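Uncharacterized protein (Cytophaga hutchinsonii, PDB 3OMT) is of unknown function but probably serves as the DNA-binding antitoxin of a toxin-antitoxin system, using an Xre-family helix-turn-helix domain. Local coordinates at residues Glu29-Asn34 with Ala57-Val62; Asp55-Glu58 with Asp63-Glu66. All blocks are in the same frame, centred on the assembly; numbering follows the deposited sequence.

Interaction 1 (Glu29-Asn34 with Ala57-Val62)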
ATOM      1  N   GLU A  29      11.884  -6.693 -15.803  1.00 10.84           N
ATOM      2  CA  GLU A  29      11.501  -7.553 -16.910  1.00 11.98           C
ATOM      3  C   GLU A  29      10.212  -8.309 -16.594  1.00 12.50           C
ATOM      4  O   GLU A  29       9.310  -8.405 -17.424  1.00 13.40           O
ATOM      5  CB  GLU A  29      12.654  -8.495 -17.240  1.00 13.13           C
ATOM      6  CG  GLU A  29      13.827  -7.787 -17.791  1.00 15.60           C
ATOM      7  CD  GLU A  29      14.857  -8.759 -18.391  1.00 18.57           C
ATOM      8  OE1 GLU A  29      14.880  -9.942 -17.982  1.00 22.17           O
ATOM      9  OE2 GLU A  29      15.649  -8.322 -19.251  1.00 18.62           O
ATOM     10  N   THR A  30      10.119  -8.882 -15.399  1.00 12.20           N
ATOM     11  CA  THR A  30       8.994  -9.737 -15.042  1.00 13.15           C
ATOM     12  C   THR A  30       7.675  -8.976 -15.135  1.00 12.40           C
ATOM     13  O   THR A  30       6.661  -9.508 -15.617  1.00 13.82           O
ATOM     14  CB  THR A  30       9.198 -10.348 -13.629  1.00 12.65           C
ATOM     15  OG1 THR A  30      10.363 -11.183 -13.690  1.00 15.19           O
ATOM     16  CG2 THR A  30       8.002 -11.190 -13.194  1.00 17.03           C
ATOM     17  N   LEU A  31       7.683  -7.741 -14.665  1.00 12.29           N
ATOM     18  CA  LEU A  31       6.472  -6.911 -14.667  1.00 12.51           C
ATOM     19  C   LEU A  31       6.311  -6.072 -15.927  1.00 12.56           C
ATOM     20  O   LEU A  31       5.368  -5.300 -16.011  1.00 13.98           O
ATOM     21  CB  LEU A  31       6.413  -5.988 -13.411  1.00 13.20           C
ATOM     22  CG  LEU A  31       6.358  -6.700 -12.070  1.00 15.09           C
ATOM     23  CD1 LEU A  31       6.257  -5.660 -10.933  1.00 17.76           C
ATOM     24  CD2 LEU A  31       5.185  -7.682 -12.039  1.00 17.80           C
ATOM     25  N   ASP A  32       7.209  -6.208 -16.914  1.00 13.27           N
ATOM     26  CA  ASP A  32       7.116  -5.460 -18.183  1.00 12.31           C
ATOM     27  C   ASP A  32       7.088  -3.953 -17.886  1.00 12.96           C
ATOM     28  O   ASP A  32       6.242  -3.240 -18.384  1.00 12.91           O
ATOM     29  CB  ASP A  32       5.886  -5.941 -18.958  1.00 13.02           C
ATOM     30  CG  ASP A  32       5.818  -5.427 -20.382  1.00 13.85           C
ATOM     31  OD1 ASP A  32       6.876  -5.080 -20.966  1.00 13.62           O
ATOM     32  OD2 ASP A  32       4.667  -5.420 -20.927  1.00 14.56           O
ATOM     33  N   LYS A  33       7.996  -3.504 -17.008  1.00 12.79           N
ATOM     34  CA  LYS A  33       8.061  -2.119 -16.569  1.00 13.74           C
ATOM     35  C   LYS A  33       9.313  -1.437 -17.157  1.00 13.55           C
ATOM     36  O   LYS A  33      10.157  -2.055 -17.789  1.00 14.31           O
ATOM     37  CB  LYS A  33       8.103  -2.023 -15.021  1.00 14.16           C
ATOM     38  CG  LYS A  33       6.835  -2.442 -14.315  1.00 16.04           C
ATOM     39  CD  LYS A  33       5.745  -1.421 -14.508  1.00 19.28           C
ATOM     40  CE  LYS A  33       4.435  -1.843 -13.891  1.00 22.20           C
ATOM     41  NZ  LYS A  33       3.347  -0.894 -14.310  1.00 26.13           N
ATOM     42  N   ASN A  34       9.403  -0.143 -16.952  1.00 14.63           N
ATOM     43  CA  ASN A  34      10.589   0.631 -17.309  1.00 14.10           C
ATOM     44  C   ASN A  34      11.588   0.578 -16.153  1.00 13.85           C
ATOM     45  O   ASN A  34      11.201   0.495 -14.981  1.00 14.34           O
ATOM     46  CB  ASN A  34      10.229   2.070 -17.627  1.00 14.47           C
ATOM     47  CG  ASN A  34       9.234   2.173 -18.775  1.00 18.18           C
ATOM     48  OD1 ASN A  34       9.015   1.193 -19.540  1.00 21.56           O
ATOM     49  ND2 ASN A  34       8.606   3.345 -18.900  1.00 25.09           N
ATOM     50  N   ALA A  57       4.003  -8.498  -5.356  1.00  8.07           N
ATOM     51  CA  ALA A  57       3.910  -9.524  -4.319  1.00 10.03           C
ATOM     52  C   ALA A  57       3.666 -10.880  -4.985  1.00 10.33           C
ATOM     53  O   ALA A  57       4.236 -11.894  -4.609  1.00 11.26           O
ATOM     54  CB  ALA A  57       2.791  -9.191  -3.387  1.00 10.09           C
ATOM     55  N   GLU A  58       2.815 -10.890  -6.006  1.00 10.98           N
ATOM     56  CA  GLU A  58       2.536 -12.117  -6.724  1.00 11.62           C
ATOM     57  C   GLU A  58       3.811 -12.642  -7.452  1.00 11.94           C
ATOM     58  O   GLU A  58       4.130 -13.851  -7.389  1.00 13.22           O
ATOM     59  CB  GLU A  58       1.378 -11.885  -7.694  1.00 12.58           C
ATOM     60  CG  GLU A  58       1.090 -13.104  -8.570  1.00 16.59           C
ATOM     61  CD  GLU A  58       0.076 -12.780  -9.675  1.00 23.95           C
ATOM     62  OE1 GLU A  58       0.124 -11.670 -10.272  1.00 28.41           O
ATOM     63  OE2 GLU A  58      -0.737 -13.662  -9.981  1.00 29.17           O
ATOM     64  N   ALA A  59       4.542 -11.749  -8.096  1.00 11.30           N
ATOM     65  CA  ALA A  59       5.788 -12.075  -8.795  1.00 11.13           C
ATOM     66  C   ALA A  59       6.827 -12.665  -7.858  1.00 10.94           C
ATOM     67  O   ALA A  59       7.501 -13.658  -8.198  1.00 12.42           O
ATOM     68  CB  ALA A  59       6.347 -10.843  -9.540  1.00 11.85           C
ATOM     69  N   LEU A  60       6.935 -12.067  -6.680  1.00 10.38           N
ATOM     70  CA  LEU A  60       7.897 -12.494  -5.661  1.00 11.29           C
ATOM     71  C   LEU A  60       7.434 -13.628  -4.785  1.00 11.69           C
ATOM     72  O   LEU A  60       8.237 -14.179  -3.995  1.00 12.52           O
ATOM     73  CB  LEU A  60       8.303 -11.324  -4.786  1.00 11.70           C
ATOM     74  CG  LEU A  60       9.200 -10.330  -5.480  1.00  9.62           C
ATOM     75  CD1 LEU A  60       9.315  -9.039  -4.740  1.00 12.51           C
ATOM     76  CD2 LEU A  60      10.622 -10.907  -5.776  1.00 13.13           C
ATOM     77  N   ASN A  61       6.158 -13.957  -4.858  1.00 12.01           N
ATOM     78  CA  ASN A  61       5.558 -14.999  -3.999  1.00 13.91           C
ATOM     79  C   ASN A  61       5.662 -14.699  -2.493  1.00 13.89           C
ATOM     80  O   ASN A  61       6.102 -15.549  -1.677  1.00 14.85           O
ATOM     81  CB  ASN A  61       6.161 -16.386  -4.286  1.00 14.88           C
ATOM     82  CG  ASN A  61       5.332 -17.495  -3.698  1.00 18.78           C
ATOM     83  OD1 ASN A  61       4.134 -17.345  -3.537  1.00 25.53           O
ATOM     84  ND2 ASN A  61       5.964 -18.602  -3.365  1.00 26.70           N
ATOM     85  N   VAL A  62       5.288 -13.465  -2.145  1.00 11.62           N
ATOM     86  CA  VAL A  62       5.260 -13.004  -0.775  1.00 11.54           C
ATOM     87  C   VAL A  62       3.916 -12.354  -0.532  1.00 10.47           C
ATOM     88  O   VAL A  62       3.247 -11.891  -1.457  1.00 10.11           O
ATOM     89  CB  VAL A  62       6.417 -11.951  -0.453  1.00 12.72           C
ATOM     90  CG1 VAL A  62       7.751 -12.586  -0.658  1.00 18.06           C
ATOM     91  CG2 VAL A  62       6.261 -10.639  -1.267  1.00 12.18           C
TER

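Interaction 2 (Asp55-Glu58 with Asp63-Glu66)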
ATOM      1  N   ASP A  55       0.788  -6.939  -7.678  1.00  8.73           N
ATOM      2  CA  ASP A  55       1.497  -7.557  -8.819  1.00  9.28           C
ATOM      3  C   ASP A  55       2.941  -7.928  -8.441  1.00  8.77           C
ATOM      4  O   ASP A  55       3.392  -9.014  -8.741  1.00  9.82           O
ATOM      5  CB  ASP A  55       1.514  -6.608 -10.005  1.00 10.93           C
ATOM      6  CG  ASP A  55       0.180  -6.500 -10.711  1.00 13.60           C
ATOM      7  OD1 ASP A  55      -0.740  -7.327 -10.484  1.00 15.15           O
ATOM      8  OD2 ASP A  55       0.071  -5.556 -11.526  1.00 15.75           O
ATOM      9  N   ILE A  56       3.631  -7.027  -7.729  1.00  8.50           N
ATOM     10  CA  ILE A  56       4.979  -7.274  -7.230  1.00  7.66           C
ATOM     11  C   ILE A  56       4.967  -8.475  -6.279  1.00  8.00           C
ATOM     12  O   ILE A  56       5.833  -9.361  -6.367  1.00  9.60           O
ATOM     13  CB  ILE A  56       5.575  -6.055  -6.542  1.00  7.07           C
ATOM     14  CG1 ILE A  56       5.713  -4.842  -7.516  1.00  9.03           C
ATOM     15  CG2 ILE A  56       6.907  -6.402  -5.892  1.00  7.86           C
ATOM     16  CD1 ILE A  56       5.924  -3.483  -6.829  1.00 10.98           C
ATOM     17  N   ALA A  57       4.003  -8.498  -5.356  1.00  8.07           N
ATOM     18  CA  ALA A  57       3.910  -9.524  -4.319  1.00 10.03           C
ATOM     19  C   ALA A  57       3.666 -10.880  -4.985  1.00 10.33           C
ATOM     20  O   ALA A  57       4.236 -11.894  -4.609  1.00 11.26           O
ATOM     21  CB  ALA A  57       2.791  -9.191  -3.387  1.00 10.09           C
ATOM     22  N   GLU A  58       2.815 -10.890  -6.006  1.00 10.98           N
ATOM     23  CA  GLU A  58       2.536 -12.117  -6.724  1.00 11.62           C
ATOM     24  C   GLU A  58       3.811 -12.642  -7.452  1.00 11.94           C
ATOM     25  O   GLU A  58       4.130 -13.851  -7.389  1.00 13.22           O
ATOM     26  CB  GLU A  58       1.378 -11.885  -7.694  1.00 12.58           C
ATOM     27  CG  GLU A  58       1.090 -13.104  -8.570  1.00 16.59           C
ATOM     28  CD  GLU A  58       0.076 -12.780  -9.675  1.00 23.95           C
ATOM     29  OE1 GLU A  58       0.124 -11.670 -10.272  1.00 28.41           O
ATOM     30  OE2 GLU A  58      -0.737 -13.662  -9.981  1.00 29.17           O
ATOM     31  N   ASP A  63       3.533 -12.290   0.739  1.00 10.77           N
ATOM     32  CA  ASP A  63       2.364 -11.535   1.144  1.00 10.74           C
ATOM     33  C   ASP A  63       2.662 -10.074   0.814  1.00  9.76           C
ATOM     34  O   ASP A  63       3.708  -9.553   1.163  1.00  8.81           O
ATOM     35  CB  ASP A  63       2.164 -11.734   2.655  1.00 11.76           C
ATOM     36  CG  ASP A  63       0.945 -11.059   3.220  1.00 13.21           C
ATOM     37  OD1 ASP A  63       0.323 -10.244   2.599  1.00 12.71           O
ATOM     38  OD2 ASP A  63       0.622 -11.376   4.393  1.00 21.70           O
ATOM     39  N   VAL A  64       1.739  -9.438   0.119  1.00  8.30           N
ATOM     40  CA  VAL A  64       1.847  -8.031  -0.247  1.00  8.40           C
ATOM     41  C   VAL A  64       2.168  -7.163   0.981  1.00  7.53           C
ATOM     42  O   VAL A  64       2.892  -6.158   0.878  1.00  7.90           O
ATOM     43  CB  VAL A  64       0.564  -7.570  -0.983  1.00  6.59           C
ATOM     44  CG1 VAL A  64      -0.691  -7.597  -0.030  1.00  8.29           C
ATOM     45  CG2 VAL A  64       0.761  -6.155  -1.601  1.00  7.69           C
ATOM     46  N   ARG A  65       1.674  -7.564   2.147  1.00  7.26           N
ATOM     47  CA  ARG A  65       1.916  -6.765   3.364  1.00  6.62           C
ATOM     48  C   ARG A  65       3.413  -6.626   3.668  1.00  7.04           C
ATOM     49  O   ARG A  65       3.847  -5.606   4.289  1.00  8.66           O
ATOM     50  CB  ARG A  65       1.215  -7.376   4.548  1.00  7.12           C
ATOM     51  CG  ARG A  65      -0.297  -7.210   4.514  1.00  7.84           C
ATOM     52  CD  ARG A  65      -0.965  -7.832   5.698  1.00  8.45           C
ATOM     53  NE  ARG A  65      -2.403  -7.533   5.676  1.00 10.44           N
ATOM     54  CZ  ARG A  65      -3.251  -7.915   6.643  1.00 12.71           C
ATOM     55  NH1 ARG A  65      -2.840  -8.679   7.669  1.00 14.91           N
ATOM     56  NH2 ARG A  65      -4.510  -7.543   6.573  1.00 12.25           N
ATOM     57  N   GLU A  66       4.214  -7.629   3.278  1.00  6.97           N
ATOM     58  CA  GLU A  66       5.642  -7.587   3.560  1.00  7.49           C
ATOM     59  C   GLU A  66       6.394  -6.537   2.724  1.00  7.43           C
ATOM     60  O   GLU A  66       7.523  -6.211   3.041  1.00  7.25           O
ATOM     61  CB  GLU A  66       6.277  -8.987   3.333  1.00  8.39           C
ATOM     62  CG  GLU A  66       5.731  -9.989   4.315  1.00 10.63           C
ATOM     63  CD  GLU A  66       6.356 -11.351   4.172  1.00 15.63           C
ATOM     64  OE1 GLU A  66       7.447 -11.447   3.563  1.00 16.34           O
ATOM     65  OE2 GLU A  66       5.752 -12.324   4.696  1.00 20.60           O
TER

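Interaction 1 (Glu29-Asn34 with Ala57-Val62)
No ring, amide or carboxylate enters the contact of T30 and L31 with A59, so there are no faces or edges to stack; three methyl groups do all the touching. The CB of A59 points from helix 50-60 at the end of helix 24-30 and is met there by the tips of two neighbouring side chains. T30 CG2 lies 4.0 Å from A59 CB. L31 CD2 approaches the same A59 CB at 4.2 Å, and since the two methyls reach it from different directions, A59 sits across the gap between them. Contacts this few and this long make a light apolar touch near the surface.

The two branches of T30 divide the work. With OG1 beside the backbone N (chi1 -63°), CG2 stands anti to that nitrogen and reaches A59, while OG1 turns back to bond with W26 O, one helical turn earlier. The polar arm is thereby satisfied within its own helix, and the methyl serves the neighbouring one. L31 is placed differently: its CB does not aim at helix 50-60; CD1 continues the chain anti to CA (chi2 -178°), and the other branch, CD2, is the one turned to A59.

Both helices end close to the contact in Schellman motifs, with D32 and N61 taking positive phi. At the second end, V62 N bonds to A57 O at 3.1 Å; the companion bond from N61 N to E58 O is weak.

The touch thus joins the C-terminal ends of helices 24-30 and 50-60. Beyond D32 the chain turns into helix 35-42, and the side chain of K33, in the turn, lies on V38 and W41 of that helix; as in relatives of this fold, helices 24-30 and 35-42 probably form the helix-turn-helix pair. L60 and V62 instead pack on helix 13-20.

Interaction 2 (Asp55-Glu58 with Asp63-Glu66)
A57 and V64 meet where the chain, having left helix 50-60 at N61, folds back beside it; an Asx turn begins at D63. The example illustrates how a small residue lets a returning backbone approach a helix closely. A57 CB points at the returning segment and comes within 3.5 Å of V64 CA, tighter than usual for two carbons.

The apolar part is confined to this pair. Side chain meets side chain at 3.7 Å between A57 CB and V64 CB, with V64 CG2 a little farther from the alanine methyl. V64 CG2 stands anti to its backbone nitrogen, and CG1 takes the place between nitrogen and carbonyl carbon (chi1 66°), which puts CG2 on the side of A57 and turns CG1 farther from it. The residue also packs on L53 and F54 of helix 50-60, while L67 adds to the cover of A57.

Polar bonds within 63-66 shape the turn, and others leave it for the second subunit. E66 N bonds to D63 O at 2.9 Å, closing a tight turn in which V64, R65 and E66 have helical backbone angles. The second subunit meets the same region: D63 OD2 bonds to S70 OG, D63 OD1 to T71 N and V64 N to T71 OG1, all three partners belonging to that other chain. R65 NH2 likewise bonds to I68 O of the second subunit.

The Asx bond itself runs from R65 N to D63 OD1, 3.0 Å long and nearly straight at 168°, the donor lying 58° out of the carboxylate plane.

Both interactions draw on helix 50-60, and their segments overlap at A57 and E58, but interaction 1 uses A59 and interaction 2 uses A57. Interaction 1 is a surface touch with helix 24-30, built of well-spaced methyls; interaction 2 is buried, bringing backbone as well as side-chain carbons against the helix. Beside the first, T30 OG1 bonds to W26 O within its own helix, whereas the second adjoins a turn bonded to the second subunit. That interface is also reached from interaction 1, through N61 OD1, bonded to K72 NZ of the second subunit. Their centres lie about 9 Å apart and they touch directly, L31 CD1 packing 3.6 Å from I56 CG1.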